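Local coordinates for protein histidinol-phosphatase (Listeria monocytogenes serotype 4b str. H7858, PDB 6NLR) that probably hydrolyses histidinol phosphate to histidinol and phosphate in histidine biosynthesis, using a trinuclear metal centre, at residues E139-G144 against Q186-F191; G151-Q156 against E201-K206. All coordinates share one frame; numbering follows the deposited sequence.

Interaction 1. Residues E139-G144 against Q186-F191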
loop_
_atom_site.group_PDB
_atom_site.type_symbol
_atom_site.label_atom_id
_atom_site.label_comp_id
_atom_site.label_asym_id
_atom_site.label_seq_id
_atom_site.Cartn_x
_atom_site.Cartn_y
_atom_site.Cartn_z
ATOM N N GLU A 139 -8.460 -17.451 -2.737
ATOM C CA GLU A 139 -9.429 -18.330 -2.029
ATOM C C GLU A 139 -9.824 -17.651 -0.704
ATOM O O GLU A 139 -11.026 -17.650 -0.350
ATOM C CB GLU A 139 -8.844 -19.725 -1.809
ATOM C CG GLU A 139 -8.604 -20.482 -3.107
ATOM C CD GLU A 139 -7.277 -20.245 -3.839
ATOM O OE1 GLU A 139 -6.418 -19.417 -3.385
ATOM O OE2 GLU A 139 -7.076 -20.921 -4.867
ATOM N N ASP A 140 -8.855 -17.062 -0.013
ATOM C CA ASP A 140 -9.117 -16.406 1.283
ATOM C C ASP A 140 -9.961 -15.155 1.032
ATOM O O ASP A 140 -10.895 -14.893 1.833
ATOM C CB ASP A 140 -7.813 -16.117 2.015
ATOM C CG ASP A 140 -8.048 -15.471 3.355
ATOM O OD1 ASP A 140 -8.448 -16.217 4.302
ATOM O OD2 ASP A 140 -7.857 -14.244 3.435
ATOM N N TYR A 141 -9.693 -14.439 -0.067
ATOM C CA TYR A 141 -10.456 -13.219 -0.447
ATOM C C TYR A 141 -11.891 -13.605 -0.815
ATOM O O TYR A 141 -12.831 -12.888 -0.419
ATOM C CB TYR A 141 -9.801 -12.470 -1.614
ATOM C CG TYR A 141 -10.422 -11.139 -1.958
ATOM C CD1 TYR A 141 -10.468 -10.113 -1.034
ATOM C CD2 TYR A 141 -10.953 -10.888 -3.211
ATOM C CE1 TYR A 141 -11.019 -8.875 -1.344
ATOM C CE2 TYR A 141 -11.502 -9.657 -3.550
ATOM C CZ TYR A 141 -11.538 -8.648 -2.607
ATOM O OH TYR A 141 -12.103 -7.443 -2.902
ATOM N N ASN A 142 -12.047 -14.693 -1.568
ATOM C CA ASN A 142 -13.369 -15.250 -1.941
ATOM C C ASN A 142 -14.171 -15.536 -0.664
ATOM O O ASN A 142 -15.305 -15.049 -0.552
ATOM C CB ASN A 142 -13.245 -16.530 -2.771
ATOM C CG ASN A 142 -14.595 -16.974 -3.288
ATOM O OD1 ASN A 142 -15.449 -16.147 -3.588
ATOM N ND2 ASN A 142 -14.793 -18.261 -3.394
ATOM N N GLU A 143 -13.600 -16.335 0.246
ATOM C CA GLU A 143 -14.338 -16.881 1.414
ATOM C C GLU A 143 -14.573 -15.767 2.433
ATOM O O GLU A 143 -15.635 -15.750 3.022
ATOM C CB GLU A 143 -13.585 -18.061 2.021
ATOM C CG GLU A 143 -13.741 -19.302 1.169
ATOM C CD GLU A 143 -12.704 -20.389 1.390
ATOM O OE1 GLU A 143 -12.087 -20.411 2.485
ATOM O OE2 GLU A 143 -12.544 -21.231 0.474
ATOM N N GLY A 144 -13.615 -14.870 2.605
ATOM C CA GLY A 144 -13.657 -13.869 3.674
ATOM C C GLY A 144 -14.461 -12.641 3.300
ATOM O O GLY A 144 -15.125 -12.078 4.188
ATOM N N GLN A 186 -8.604 -5.425 -6.896
ATOM C CA GLN A 186 -8.383 -6.079 -8.226
ATOM C C GLN A 186 -7.232 -7.097 -8.180
ATOM O O GLN A 186 -6.936 -7.704 -9.219
ATOM C CB GLN A 186 -8.111 -5.033 -9.317
ATOM C CG GLN A 186 -9.174 -3.948 -9.402
ATOM C CD GLN A 186 -10.579 -4.466 -9.598
ATOM O OE1 GLN A 186 -11.505 -4.086 -8.879
ATOM N NE2 GLN A 186 -10.757 -5.346 -10.583
ATOM N N LYS A 187 -6.614 -7.319 -7.018
ATOM C CA LYS A 187 -5.401 -8.177 -6.947
ATOM C C LYS A 187 -5.714 -9.600 -7.422
ATOM O O LYS A 187 -4.815 -10.212 -8.027
ATOM C CB LYS A 187 -4.797 -8.205 -5.547
ATOM C CG LYS A 187 -3.568 -9.094 -5.435
ATOM C CD LYS A 187 -2.865 -8.991 -4.123
ATOM C CE LYS A 187 -1.655 -9.901 -4.029
ATOM N NZ LYS A 187 -1.010 -9.706 -2.712
ATOM N N PHE A 188 -6.933 -10.124 -7.191
ATOM C CA PHE A 188 -7.289 -11.518 -7.579
ATOM C C PHE A 188 -8.384 -11.511 -8.640
ATOM O O PHE A 188 -9.115 -12.512 -8.792
ATOM C CB PHE A 188 -7.674 -12.301 -6.333
ATOM C CG PHE A 188 -6.583 -12.326 -5.297
ATOM C CD1 PHE A 188 -5.329 -12.871 -5.584
ATOM C CD2 PHE A 188 -6.797 -11.764 -4.053
ATOM C CE1 PHE A 188 -4.320 -12.857 -4.635
ATOM C CE2 PHE A 188 -5.800 -11.791 -3.094
ATOM C CZ PHE A 188 -4.572 -12.330 -3.389
ATOM N N GLN A 189 -8.474 -10.389 -9.348
ATOM C CA GLN A 189 -9.417 -10.114 -10.460
ATOM C C GLN A 189 -9.793 -11.381 -11.240
ATOM O O GLN A 189 -11.000 -11.706 -11.406
ATOM C CB GLN A 189 -8.625 -9.275 -11.460
ATOM C CG GLN A 189 -9.345 -8.041 -11.841
ATOM C CD GLN A 189 -8.436 -7.078 -12.540
ATOM O OE1 GLN A 189 -8.747 -5.920 -12.478
ATOM N NE2 GLN A 189 -7.369 -7.527 -13.203
ATOM N N GLN A 190 -8.774 -12.032 -11.781
ATOM C CA GLN A 190 -8.959 -13.061 -12.839
ATOM C C GLN A 190 -9.534 -14.327 -12.189
ATOM O O GLN A 190 -10.190 -15.085 -12.900
ATOM C CB GLN A 190 -7.654 -13.244 -13.618
ATOM C CG GLN A 190 -7.131 -11.951 -14.287
ATOM C CD GLN A 190 -7.859 -11.335 -15.493
ATOM O OE1 GLN A 190 -8.919 -11.780 -15.983
ATOM N NE2 GLN A 190 -7.273 -10.254 -16.007
ATOM N N PHE A 191 -9.362 -14.518 -10.877
ATOM C CA PHE A 191 -9.954 -15.662 -10.130
ATOM C C PHE A 191 -11.483 -15.558 -10.198
ATOM O O PHE A 191 -12.162 -16.588 -10.170
ATOM C CB PHE A 191 -9.489 -15.706 -8.677
ATOM C CG PHE A 191 -9.912 -16.947 -7.917
ATOM C CD1 PHE A 191 -9.214 -18.139 -8.058
ATOM C CD2 PHE A 191 -10.975 -16.905 -7.018
ATOM C CE1 PHE A 191 -9.604 -19.265 -7.343
ATOM C CE2 PHE A 191 -11.373 -18.038 -6.320
ATOM C CZ PHE A 191 -10.676 -19.213 -6.474
#
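Phe-191 reaches from a loop to the side of helix 138-149, where its ring lies against Glu-139 and Asn-142. From CB, which already points toward the helix, CG stands anti to the backbone N (chi1 -172°), which carries the ring to the helix. Beyond CG two ring atoms find different neighbours: CE2 approaches Asn-142 CB at 4.3 Å, whereas CE1 lies 3.9 Å from Glu-139 OE2. At the tip, CZ meets Glu-139 CG at 4.2 Å. The Glu-139 chain bends at chi2 (86°) and crosses Phe-191 at about a right angle, its carboxylate plane turned 61° from the ring. This half of the contact is largely exposed. The buried half lies three residues earlier, where Phe-188 CD2 packs on Tyr-141 CB at 3.9 Å; Lys-187 CG sits over the centre of one face of the Phe-188 ring. Ala-138 of the same helix touches the side chains of both Phe-188 and Phe-191. No hydrogen bond joins the two segments, so side-chain packing alone makes the contact. The loop is shaped by its own bonds: a type I beta turn runs from Gln-186 to Gln-189, and Gln-186 NE2 donates to a lone pair of Gln-189 OE1 at 2.8 Å, in the carbonyl plane, tying the two amides across the turn. The arrangement is a loop-on-helix packing within the PHP domain, a family of the TIM-barrel clan: the loop following strand 178-179 is laid against helix 138-149, with the Phe-188 side chain about 11 Å from a bound manganese ion.

Interaction 2. Residues G151-Q156 against E201-K206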
loop_
_atom_site.group_PDB
_atom_site.type_symbol
_atom_site.label_atom_id
_atom_site.label_comp_id
_atom_site.label_asym_id
_atom_site.label_seq_id
_atom_site.Cartn_x
_atom_site.Cartn_y
_atom_site.Cartn_z
ATOM N N GLY A 151 -20.563 -10.584 -3.684
ATOM C CA GLY A 151 -20.007 -10.682 -5.045
ATOM C C GLY A 151 -18.852 -9.726 -5.249
ATOM O O GLY A 151 -18.566 -8.906 -4.363
ATOM N N PHE A 152 -18.204 -9.842 -6.396
ATOM C CA PHE A 152 -16.940 -9.123 -6.672
ATOM C C PHE A 152 -17.196 -7.620 -6.628
ATOM O O PHE A 152 -16.399 -6.896 -5.999
ATOM C CB PHE A 152 -16.313 -9.564 -7.992
ATOM C CG PHE A 152 -14.916 -9.029 -8.163
ATOM C CD1 PHE A 152 -13.836 -9.710 -7.624
ATOM C CD2 PHE A 152 -14.693 -7.820 -8.817
ATOM C CE1 PHE A 152 -12.551 -9.206 -7.777
ATOM C CE2 PHE A 152 -13.415 -7.326 -8.976
ATOM C CZ PHE A 152 -12.346 -8.002 -8.436
ATOM N N GLU A 153 -18.289 -7.165 -7.238
ATOM C CA GLU A 153 -18.613 -5.715 -7.300
ATOM C C GLU A 153 -18.930 -5.196 -5.886
ATOM O O GLU A 153 -18.479 -4.078 -5.518
ATOM C CB GLU A 153 -19.764 -5.437 -8.274
ATOM C CG GLU A 153 -20.105 -3.965 -8.296
ATOM C CD GLU A 153 -21.271 -3.521 -9.149
ATOM O OE1 GLU A 153 -21.849 -4.379 -9.840
ATOM O OE2 GLU A 153 -21.565 -2.292 -9.138
ATOM N N GLN A 154 -19.728 -5.945 -5.129
ATOM C CA GLN A 154 -20.074 -5.552 -3.737
ATOM C C GLN A 154 -18.776 -5.437 -2.911
ATOM O O GLN A 154 -18.669 -4.514 -2.097
ATOM C CB GLN A 154 -21.069 -6.535 -3.134
ATOM C CG GLN A 154 -22.452 -6.481 -3.777
ATOM C CD GLN A 154 -22.636 -7.537 -4.844
ATOM O OE1 GLN A 154 -21.719 -7.892 -5.568
ATOM N NE2 GLN A 154 -23.829 -8.095 -4.935
ATOM N N ALA A 155 -17.809 -6.331 -3.135
ATOM C CA ALA A 155 -16.477 -6.294 -2.489
ATOM C C ALA A 155 -15.724 -5.031 -2.913
ATOM O O ALA A 155 -15.112 -4.397 -2.010
ATOM C CB ALA A 155 -15.685 -7.537 -2.798
ATOM N N GLN A 156 -15.783 -4.668 -4.208
ATOM C CA GLN A 156 -15.135 -3.438 -4.731
ATOM C C GLN A 156 -15.697 -2.240 -3.953
ATOM O O GLN A 156 -14.919 -1.364 -3.509
ATOM C CB GLN A 156 -15.407 -3.203 -6.221
ATOM C CG GLN A 156 -14.659 -4.120 -7.159
ATOM C CD GLN A 156 -15.110 -3.961 -8.592
ATOM O OE1 GLN A 156 -16.301 -3.973 -8.894
ATOM N NE2 GLN A 156 -14.156 -3.824 -9.496
ATOM N N GLU A 201 -20.995 1.629 -13.146
ATOM C CA GLU A 201 -21.176 3.092 -13.006
ATOM C C GLU A 201 -21.036 3.460 -11.527
ATOM O O GLU A 201 -20.407 4.491 -11.235
ATOM C CB GLU A 201 -22.526 3.513 -13.589
ATOM C CG GLU A 201 -22.751 5.009 -13.536
ATOM C CD GLU A 201 -21.540 5.838 -13.955
ATOM O OE1 GLU A 201 -21.098 5.667 -15.121
ATOM O OE2 GLU A 201 -20.988 6.589 -13.078
ATOM N N GLU A 202 -21.567 2.638 -10.632
ATOM C CA GLU A 202 -21.489 2.876 -9.172
ATOM C C GLU A 202 -20.021 2.848 -8.713
ATOM O O GLU A 202 -19.620 3.721 -7.913
ATOM C CB GLU A 202 -22.326 1.853 -8.401
ATOM C CG GLU A 202 -22.499 2.264 -6.944
ATOM C CD GLU A 202 -23.403 1.372 -6.105
ATOM O OE1 GLU A 202 -24.045 0.467 -6.678
ATOM O OE2 GLU A 202 -23.446 1.579 -4.880
ATOM N N VAL A 203 -19.229 1.876 -9.171
ATOM C CA VAL A 203 -17.775 1.827 -8.806
ATOM C C VAL A 203 -17.100 3.099 -9.320
ATOM O O VAL A 203 -16.315 3.725 -8.598
ATOM C CB VAL A 203 -17.122 0.542 -9.331
ATOM C CG1 VAL A 203 -15.604 0.630 -9.373
ATOM C CG2 VAL A 203 -17.593 -0.665 -8.530
HETATM N N MSE A 204 -17.446 3.507 -10.550
HETATM C CA MSE A 204 -16.812 4.663 -11.159
HETATM C C MSE A 204 -17.136 5.940 -10.376
HETATM O O MSE A 204 -16.262 6.787 -10.196
HETATM C CB MSE A 204 -17.230 4.825 -12.621
HETATM C CG MSE A 204 -16.510 3.905 -13.585
HETATM SE SE MSE A 204 -14.532 3.910 -13.328
HETATM C CE MSE A 204 -14.060 5.816 -13.347
ATOM N N GLU A 205 -18.389 6.061 -9.929
ATOM C CA GLU A 205 -18.831 7.216 -9.155
ATOM C C GLU A 205 -18.081 7.268 -7.813
ATOM O O GLU A 205 -17.643 8.365 -7.405
ATOM C CB GLU A 205 -20.346 7.158 -8.930
ATOM C CG GLU A 205 -20.903 8.320 -8.117
ATOM C CD GLU A 205 -20.586 9.730 -8.628
ATOM O OE1 GLU A 205 -20.345 9.892 -9.849
ATOM O OE2 GLU A 205 -20.582 10.678 -7.809
ATOM N N LYS A 206 -17.893 6.111 -7.180
ATOM C CA LYS A 206 -17.140 6.002 -5.911
ATOM C C LYS A 206 -15.690 6.452 -6.141
ATOM O O LYS A 206 -15.146 7.162 -5.266
ATOM C CB LYS A 206 -17.233 4.585 -5.347
ATOM C CG LYS A 206 -18.102 4.454 -4.102
ATOM C CD LYS A 206 -17.391 4.819 -2.798
ATOM C CE LYS A 206 -18.126 4.352 -1.550
ATOM N NZ LYS A 206 -18.615 2.946 -1.684
#
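Two nearly parallel helices of the PHP fold, 152-168 and 201-217, pack here by their first turns; the axes of their short segments approach to 10.4 Å and are inclined by 13°. Val-203 is the central residue. Its CG2 methyl, placed beside the backbone N and anti to the carbonyl carbon, comes to 3.6 Å from Gln-156 OE1 and also lies against CB and CD of that side chain, which crosses the valine at about a right angle. The amide of Gln-156 is oriented by a bond outside these helices, NE2 to Gln-186 OE1. Leu-157 and Leu-160 of helix 152-168 also touch Val-203. Toward solvent, Glu-153, extended beyond CG, crosses Val-203 obliquely, its CG 4.2 Å from Val-203 CG2. Its carboxylate has a hydrogen-bonding partner in Ser-200, whose OG also bonds to Val-203 N, so one hydroxyl links the glutamate to the start of helix 201-217. The same carboxylate lies near a second acid, a like-charge approach that the bond to Ser-200 OG probably eases: Glu-153 OE2 is 4.5 Å from Glu-202 OE1 and 4.3 Å from Glu-202 CB.

Overall arrangement
The two contacts have centres 15 Å apart on the same side of the chain's centre, and their segments alternate in sequence: 139-144, 151-156, 186-191, 201-206. Helices 138-149 and 152-168 follow each other directly, and strand 178-179 lies between them and the second segments. Interaction 1 thus sets the loop beyond that strand against the first helix, while interaction 2 sets the helix after the loop against the second. The bond between Gln-156 and Gln-186 joins them, Ala-155 CB packs on Tyr-141 OH, and Phe-152 lies on Gln-186. Helices and loop of the PHP domain thus pack on one another on one side of the chain.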